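Local structure of outer membrane protein SusF (Bacteroides thetaiotaomicron, 4FE9) at the sodium ion site and the alpha-D-glucopyranose site. The protein binds starch at the bacterial cell surface through its carbohydrate-binding modules, before the starch is transported into the periplasm for degradation. Coordinates in Å, arbitrary orientation; residue numbers count along the deposited sequence, not the author numbering.

Site 1: the sodium ion site. Residues 372, 374, 377-381, 383-384, 386, 389. With NA (sodium ion), chain B.
Asp389 holds CG anti to its carbonyl carbon and beside its backbone N (chi1 -68°), and a small second twist (chi2 -18°) points one carboxylate oxygen at the sodium ion and the other at the neighbouring loop. Asp389 OD2 binds NA at 2.2 Å. OD1 stays off the metal and takes the backbone N-H of Tyr378 on its syn lone pair, Tyr378 N to Asp389 OD1 being 2.7 Å with 162° at the hydrogen. One carboxylate thus ties the ion and the loop together, and the bond to OD1 is likely to fix its rotation. Ser377 brings its hydroxyl OG to 2.4 Å from NA. The same hydroxyl donates to Gly374 O at 3.0 Å, coming in above the carbonyl plane, which would leave the oxygen lone pairs to face the cation. Backbone carbonyls complete the modelled shell: Ala383 O at 2.2 Å from NA, Gly380 O at 2.6 Å and Tyr378 O at 2.7 Å. The result is near square pyramidal, though further waters may be unseen. All the modelled ligands are oxygens, and the carboxylate would offset much of the ion's charge. The sodium may come from purification or crystallisation. In the second shell, Gln384 NE2 donates in its amide plane to a lone pair of Trp381 O at 3.0 Å, which is likely to steady the turn between Gly380 and Ala383, while Gly374 CA sits over the centre of the Trp381 ring. The ion lies in the third carbohydrate-binding module, where the loop following strand 371-374 and the short 3-10 helix 380-382 curl round it and 3-10 helix 387-389 supplies the carboxylate; it may stabilise this loop.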
ATOM      1  N   LEU A 372     -19.639  25.283  -2.890  1.00 23.75           N
ATOM      2  CA  LEU A 372     -19.691  26.547  -2.184  1.00 23.74           C
ATOM      3  C   LEU A 372     -19.623  26.327  -0.688  1.00 23.71           C
ATOM      4  O   LEU A 372     -20.296  25.444  -0.135  1.00 24.97           O
ATOM      5  CB  LEU A 372     -20.956  27.312  -2.557  1.00 22.76           C
ATOM      6  CG  LEU A 372     -20.947  28.810  -2.253  1.00 25.02           C
ATOM      7  CD1 LEU A 372     -19.933  29.550  -3.176  1.00 23.47           C
ATOM      8  CD2 LEU A 372     -22.375  29.393  -2.421  1.00 29.41           C
ATOM      9  N   GLY A 374     -19.144  28.317   3.347  1.00 22.49           N
ATOM     10  CA  GLY A 374     -19.078  29.486   4.186  1.00 25.75           C
ATOM     11  C   GLY A 374     -20.337  30.298   4.039  1.00 27.07           C
ATOM     12  O   GLY A 374     -21.450  29.744   3.956  1.00 27.82           O
ATOM     13  N   SER A 377     -23.379  30.340   1.502  1.00 31.66           N
ATOM     14  CA  SER A 377     -23.872  28.988   1.140  1.00 31.36           C
ATOM     15  C   SER A 377     -25.028  28.533   2.066  1.00 32.21           C
ATOM     16  O   SER A 377     -25.329  29.211   3.032  1.00 32.81           O
ATOM     17  CB  SER A 377     -22.711  27.983   1.195  1.00 30.57           C
ATOM     18  OG  SER A 377     -22.615  27.379   2.470  1.00 25.90           O
ATOM     19  N   TYR A 378     -25.521  27.297   1.876  1.00 33.44           N
ATOM     20  CA  TYR A 378     -26.765  26.828   2.552  1.00 33.65           C
ATOM     21  C   TYR A 378     -26.641  26.587   4.075  1.00 34.42           C
ATOM     22  O   TYR A 378     -25.882  25.711   4.533  1.00 34.89           O
ATOM     23  CB  TYR A 378     -27.373  25.596   1.814  1.00 34.15           C
ATOM     24  CG  TYR A 378     -28.513  24.889   2.565  1.00 37.95           C
ATOM     25  CD1 TYR A 378     -29.849  25.339   2.469  1.00 46.12           C
ATOM     26  CD2 TYR A 378     -28.259  23.745   3.332  1.00 47.33           C
ATOM     27  CE1 TYR A 378     -30.890  24.692   3.185  1.00 45.15           C
ATOM     28  CE2 TYR A 378     -29.266  23.124   4.083  1.00 49.90           C
ATOM     29  CZ  TYR A 378     -30.582  23.580   3.993  1.00 54.10           C
ATOM     30  OH  TYR A 378     -31.568  22.925   4.740  1.00 52.89           O
ATOM     31  N   ASN A 379     -27.449  27.302   4.851  1.00 33.45           N
ATOM     32  CA  ASN A 379     -27.275  27.354   6.310  1.00 34.08           C
ATOM     33  C   ASN A 379     -25.829  27.716   6.700  1.00 32.36           C
ATOM     34  O   ASN A 379     -25.360  27.341   7.780  1.00 31.76           O
ATOM     35  CB  ASN A 379     -27.659  26.008   6.976  1.00 34.09           C
ATOM     36  CG  ASN A 379     -29.167  25.806   7.089  1.00 38.86           C
ATOM     37  OD1 ASN A 379     -29.958  26.574   6.535  1.00 46.63           O
ATOM     38  ND2 ASN A 379     -29.568  24.727   7.770  1.00 40.77           N
ATOM     39  N   GLY A 380     -25.123  28.390   5.794  1.00 31.03           N
ATOM     40  CA  GLY A 380     -23.810  28.961   6.102  1.00 30.41           C
ATOM     41  C   GLY A 380     -22.774  27.879   6.362  1.00 29.93           C
ATOM     42  O   GLY A 380     -22.663  26.905   5.590  1.00 29.69           O
ATOM     43  N   TRP A 381     -22.005  28.058   7.435  1.00 28.62           N
ATOM     44  CA  TRP A 381     -20.947  27.122   7.803  1.00 28.06           C
ATOM     45  C   TRP A 381     -21.558  25.896   8.447  1.00 28.87           C
ATOM     46  O   TRP A 381     -20.855  24.974   8.855  1.00 28.59           O
ATOM     47  CB  TRP A 381     -19.952  27.781   8.792  1.00 27.48           C
ATOM     48  CG  TRP A 381     -18.990  28.745   8.145  1.00 24.00           C
ATOM     49  CD1 TRP A 381     -18.956  30.108   8.304  1.00 14.99           C
ATOM     50  CD2 TRP A 381     -17.932  28.424   7.217  1.00 18.30           C
ATOM     51  NE1 TRP A 381     -17.936  30.648   7.553  1.00 22.47           N
ATOM     52  CE2 TRP A 381     -17.305  29.645   6.858  1.00 16.41           C
ATOM     53  CE3 TRP A 381     -17.414  27.223   6.710  1.00 18.15           C
ATOM     54  CZ2 TRP A 381     -16.179  29.696   6.027  1.00 21.05           C
ATOM     55  CZ3 TRP A 381     -16.320  27.276   5.843  1.00 19.70           C
ATOM     56  CH2 TRP A 381     -15.721  28.508   5.504  1.00 18.80           C
ATOM     57  N   ALA A 383     -24.074  23.829   7.430  1.00 28.65           N
ATOM     58  CA  ALA A 383     -24.162  22.680   6.556  1.00 27.88           C
ATOM     59  C   ALA A 383     -23.051  22.780   5.556  1.00 26.44           C
ATOM     60  O   ALA A 383     -22.976  23.746   4.825  1.00 26.60           O
ATOM     61  CB  ALA A 383     -25.508  22.668   5.841  1.00 28.30           C
ATOM     62  N   GLN A 384     -22.154  21.790   5.561  1.00 25.52           N
ATOM     63  CA  GLN A 384     -20.914  21.841   4.768  1.00 25.04           C
ATOM     64  C   GLN A 384     -20.835  20.691   3.784  1.00 24.34           C
ATOM     65  O   GLN A 384     -20.947  19.541   4.178  1.00 23.87           O
ATOM     66  CB  GLN A 384     -19.678  21.786   5.693  1.00 24.52           C
ATOM     67  CG  GLN A 384     -19.307  23.111   6.356  1.00 23.50           C
ATOM     68  CD  GLN A 384     -18.154  22.945   7.363  1.00 21.25           C
ATOM     69  OE1 GLN A 384     -17.251  22.132   7.155  1.00 19.46           O
ATOM     70  NE2 GLN A 384     -18.225  23.658   8.472  1.00 23.76           N
ATOM     71  N   VAL A 386     -22.684  19.999   1.300  1.00 28.52           N
ATOM     72  CA  VAL A 386     -23.996  19.388   1.097  1.00 29.57           C
ATOM     73  C   VAL A 386     -24.493  19.613  -0.307  1.00 29.73           C
ATOM     74  O   VAL A 386     -23.845  20.295  -1.108  1.00 30.64           O
ATOM     75  CB  VAL A 386     -25.030  19.895   2.113  1.00 29.22           C
ATOM     76  CG1 VAL A 386     -24.735  19.318   3.483  1.00 30.28           C
ATOM     77  CG2 VAL A 386     -25.034  21.448   2.148  1.00 30.17           C
ATOM     78  N   ASP A 389     -25.005  23.064  -1.898  1.00 29.01           N
ATOM     79  CA  ASP A 389     -23.806  23.880  -2.095  1.00 28.47           C
ATOM     80  C   ASP A 389     -22.967  23.379  -3.277  1.00 28.21           C
ATOM     81  O   ASP A 389     -21.994  24.026  -3.691  1.00 27.30           O
ATOM     82  CB  ASP A 389     -23.004  23.959  -0.782  1.00 27.93           C
ATOM     83  CG  ASP A 389     -23.747  24.759   0.313  1.00 26.83           C
ATOM     84  OD1 ASP A 389     -24.677  25.514  -0.028  1.00 33.00           O
ATOM     85  OD2 ASP A 389     -23.402  24.653   1.505  1.00 22.63           O
TER
HETATM   86 NA    NA B 514     -23.441  25.433   3.535  1.00 33.33          NA

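Site 2: the alpha-D-glucopyranose site. Residues 272, 308, 315, 318, 341. With GLC (alpha-D-glucopyranose), chain C; GLC (alpha-D-glucopyranose), chain D; GLC (alpha-D-glucopyranose), chain E; GLC (alpha-D-glucopyranose), chain F.
Two tryptophans offer their indole faces to successive units of four alpha-1,4-linked glucoses, the ring planes turned about 37° from each other, while polar side chains grip the O2 and O3 hydroxyls. C2 of GLC (chain E) sits 3.7 Å from the centroid of the Trp272 six-membered ring and C4 covers the five-membered ring, both as CH-pi contacts. Trp315 meets GLC (chain D) through C4, 3.9 Å from its six-membered-ring centroid. Its NE1, with the acceptor in the ring plane, donates to Trp272 O at 3.2 Å, a bent bond that couples the platforms and fixes the turn of the second indole. An alanine in place of Trp315 would remove the platform under GLC (chain D) and the hydrogen bond to the Trp272 carbonyl, and would probably weaken binding. Lys308, bent at chi3 (103°), brings NZ to 2.6 Å from O3 of GLC (chain D). Asp318, its CG in the crowded position between N and carbonyl carbon (chi1 46°), accepts a hydrogen bond from O2 of that sugar on the syn lone pair of OD1 at 2.8 Å. The lysine meets this same OD1 nearly along its C-O axis in a salt bridge, likely favouring the charged carboxylate. Asn341 reads GLC (chain E) with both amide ends: OD1 accepts from O2 at 2.9 Å on an in-plane lone pair, and ND2 gives to O3 at 3.1 Å. O3 of GLC (chain D) and O2 of GLC (chain E) are themselves hydrogen-bonded. The poorly ordered outer sugars are scarcely covered. In the second carbohydrate-binding module, 3-10 helix 268-273 and the Trp315 and Asp318 loop frame the site beside strands 306-310 and 341-343.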
ATOM      1  N   TRP A 272       1.390  14.594 -26.497  1.00 30.26           N
ATOM      2  CA  TRP A 272       2.380  13.819 -25.713  1.00 30.27           C
ATOM      3  C   TRP A 272       3.616  14.644 -25.259  1.00 29.85           C
ATOM      4  O   TRP A 272       4.756  14.187 -25.381  1.00 29.49           O
ATOM      5  CB  TRP A 272       2.825  12.562 -26.489  1.00 30.11           C
ATOM      6  CG  TRP A 272       1.780  11.482 -26.508  1.00 29.92           C
ATOM      7  CD1 TRP A 272       1.047  11.051 -27.594  1.00 32.80           C
ATOM      8  CD2 TRP A 272       1.260  10.790 -25.377  1.00 26.96           C
ATOM      9  NE1 TRP A 272       0.110  10.118 -27.190  1.00 28.60           N
ATOM     10  CE2 TRP A 272       0.239   9.921 -25.841  1.00 25.35           C
ATOM     11  CE3 TRP A 272       1.544  10.828 -24.004  1.00 17.67           C
ATOM     12  CZ2 TRP A 272      -0.496   9.105 -24.977  1.00 30.37           C
ATOM     13  CZ3 TRP A 272       0.820   9.993 -23.147  1.00 21.11           C
ATOM     14  CH2 TRP A 272      -0.160   9.127 -23.637  1.00 18.95           C
ATOM     15  N   LYS A 308      -0.321  10.497 -19.032  1.00 19.92           N
ATOM     16  CA  LYS A 308       0.713  10.078 -18.060  1.00 18.51           C
ATOM     17  C   LYS A 308       1.091  11.284 -17.154  1.00 17.72           C
ATOM     18  O   LYS A 308       0.755  12.425 -17.467  1.00 17.10           O
ATOM     19  CB  LYS A 308       1.961   9.589 -18.790  1.00 18.95           C
ATOM     20  CG  LYS A 308       1.870   8.164 -19.274  1.00 20.07           C
ATOM     21  CD  LYS A 308       3.152   7.714 -19.845  1.00 26.55           C
ATOM     22  CE  LYS A 308       3.884   6.821 -18.883  1.00 25.49           C
ATOM     23  NZ  LYS A 308       5.009   6.116 -19.559  1.00 26.95           N
ATOM     24  N   TRP A 315       9.372  14.579 -19.856  1.00 21.60           N
ATOM     25  CA  TRP A 315       9.468  13.119 -19.635  1.00 21.42           C
ATOM     26  C   TRP A 315      10.613  12.827 -18.682  1.00 22.27           C
ATOM     27  O   TRP A 315      11.534  13.637 -18.550  1.00 22.46           O
ATOM     28  CB  TRP A 315       9.667  12.382 -20.965  1.00 21.56           C
ATOM     29  CG  TRP A 315       8.480  12.503 -21.851  1.00 18.63           C
ATOM     30  CD1 TRP A 315       8.370  13.303 -22.957  1.00 16.77           C
ATOM     31  CD2 TRP A 315       7.148  12.084 -21.541  1.00 16.71           C
ATOM     32  NE1 TRP A 315       7.103  13.221 -23.473  1.00 19.07           N
ATOM     33  CE2 TRP A 315       6.315  12.538 -22.583  1.00 14.11           C
ATOM     34  CE3 TRP A 315       6.591  11.317 -20.519  1.00 12.61           C
ATOM     35  CZ2 TRP A 315       4.983  12.219 -22.647  1.00 19.76           C
ATOM     36  CZ3 TRP A 315       5.259  11.025 -20.571  1.00 16.28           C
ATOM     37  CH2 TRP A 315       4.452  11.510 -21.598  1.00 15.11           C
ATOM     38  N   ASP A 318       8.331   9.446 -15.227  1.00 18.90           N
ATOM     39  CA  ASP A 318       6.918   9.577 -15.490  1.00 19.90           C
ATOM     40  C   ASP A 318       6.201   8.230 -15.254  1.00 19.80           C
ATOM     41  O   ASP A 318       6.840   7.192 -15.156  1.00 19.92           O
ATOM     42  CB  ASP A 318       6.738  10.018 -16.938  1.00 19.95           C
ATOM     43  CG  ASP A 318       7.593   9.212 -17.886  1.00 21.27           C
ATOM     44  OD1 ASP A 318       7.104   8.156 -18.340  1.00 29.82           O
ATOM     45  OD2 ASP A 318       8.796   9.546 -18.054  1.00 25.49           O
ATOM     46  N   ASN A 341       0.293   3.504 -20.537  1.00 26.65           N
ATOM     47  CA  ASN A 341      -0.482   4.735 -20.481  1.00 24.97           C
ATOM     48  C   ASN A 341      -1.729   4.497 -19.702  1.00 24.62           C
ATOM     49  O   ASN A 341      -2.284   3.400 -19.743  1.00 23.75           O
ATOM     50  CB  ASN A 341      -0.882   5.177 -21.883  1.00 26.35           C
ATOM     51  CG  ASN A 341       0.284   5.637 -22.710  1.00 24.95           C
ATOM     52  OD1 ASN A 341       1.391   5.815 -22.209  1.00 34.24           O
ATOM     53  ND2 ASN A 341       0.014   5.944 -23.970  1.00 28.69           N
TER
HETATM   54  C1  GLC C   1      13.414   4.924 -22.909  1.00 71.60           C
HETATM   55  C2  GLC C   1      12.662   4.951 -21.574  1.00 71.99           C
HETATM   56  C3  GLC C   1      11.236   5.485 -21.712  1.00 68.86           C
HETATM   57  C4  GLC C   1      11.181   6.772 -22.528  1.00 63.60           C
HETATM   58  C5  GLC C   1      11.951   6.583 -23.831  1.00 65.95           C
HETATM   59  C6  GLC C   1      11.965   7.876 -24.616  1.00 67.80           C
HETATM   60  O1  GLC C   1      12.919   3.860 -23.740  1.00 73.40           O
HETATM   61  O2  GLC C   1      12.600   3.621 -21.051  1.00 76.43           O
HETATM   62  O3  GLC C   1      10.676   5.704 -20.413  1.00 68.22           O
HETATM   63  O4  GLC C   1       9.814   7.043 -22.850  1.00 54.21           O
HETATM   64  O5  GLC C   1      13.305   6.187 -23.573  1.00 69.57           O
HETATM   65  O6  GLC C   1      12.236   7.568 -25.979  1.00 70.66           O
HETATM   66  C1  GLC D   2       9.307   8.236 -22.263  1.00 39.37           C
HETATM   67  C2  GLC D   2       8.015   7.942 -21.510  1.00 33.06           C
HETATM   68  C3  GLC D   2       6.921   7.495 -22.454  1.00 28.68           C
HETATM   69  C4  GLC D   2       6.734   8.527 -23.550  1.00 29.33           C
HETATM   70  C5  GLC D   2       8.050   8.792 -24.234  1.00 28.13           C
HETATM   71  C6  GLC D   2       7.901   9.873 -25.299  1.00 25.75           C
HETATM   72  O2  GLC D   2       8.257   6.910 -20.570  1.00 31.80           O
HETATM   73  O3  GLC D   2       5.685   7.302 -21.755  1.00 24.62           O
HETATM   74  O4  GLC D   2       5.855   8.018 -24.520  1.00 29.29           O
HETATM   75  O5  GLC D   2       9.049   9.195 -23.288  1.00 34.53           O
HETATM   76  O6  GLC D   2       9.178  10.059 -25.906  1.00 28.07           O
HETATM   77  C1  GLC E   3       4.664   8.775 -24.659  1.00 29.85           C
HETATM   78  C2  GLC E   3       3.493   7.819 -24.676  1.00 29.55           C
HETATM   79  C3  GLC E   3       3.466   7.008 -25.983  1.00 32.74           C
HETATM   80  C4  GLC E   3       3.485   7.923 -27.189  1.00 37.27           C
HETATM   81  C5  GLC E   3       4.723   8.809 -27.085  1.00 35.03           C
HETATM   82  C6  GLC E   3       4.780   9.817 -28.227  1.00 35.69           C
HETATM   83  O2  GLC E   3       3.695   6.912 -23.602  1.00 22.48           O
HETATM   84  O3  GLC E   3       2.301   6.182 -26.017  1.00 24.67           O
HETATM   85  O4  GLC E   3       3.546   7.120 -28.381  1.00 50.66           O
HETATM   86  O5  GLC E   3       4.694   9.550 -25.867  1.00 32.74           O
HETATM   87  O6  GLC E   3       6.082  10.401 -28.242  1.00 28.08           O
HETATM   88  C1  GLC F   4       2.385   7.186 -29.252  1.00 56.44           C
HETATM   89  C2  GLC F   4       2.124   5.772 -29.794  1.00 59.53           C
HETATM   90  C3  GLC F   4       3.322   5.297 -30.622  1.00 60.31           C
HETATM   91  C4  GLC F   4       3.568   6.279 -31.747  1.00 62.72           C
HETATM   92  C5  GLC F   4       3.855   7.623 -31.086  1.00 63.76           C
HETATM   93  C6  GLC F   4       4.395   8.685 -32.052  1.00 64.13           C
HETATM   94  O2  GLC F   4       1.941   4.869 -28.703  1.00 59.11           O
HETATM   95  O3  GLC F   4       3.132   3.976 -31.132  1.00 62.24           O
HETATM   96  O4  GLC F   4       4.672   5.836 -32.556  1.00 64.86           O
HETATM   97  O5  GLC F   4       2.672   8.053 -30.373  1.00 60.32           O
HETATM   98  O6  GLC F   4       3.413   8.976 -33.049  1.00 67.02           O
HETATM   99  O   HOH W   1      11.026   7.854 -18.604  1.00 33.57           O

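About 39 Å separates the C-alpha centres of site 1 and site 2, which share no residue and no secondary-structure element. They belong to consecutive modules of one chain, site 2 to the second and site 1 to the third. Strand 360-366 is followed after a short connection by strand 371-374, so the ion-binding loop begins soon after the sugar-binding module ends. Site 2 takes part directly in starch binding, whereas site 1 is more likely to support its own module locally. No direct coupling is apparent, in keeping with a monomer built of successive modules.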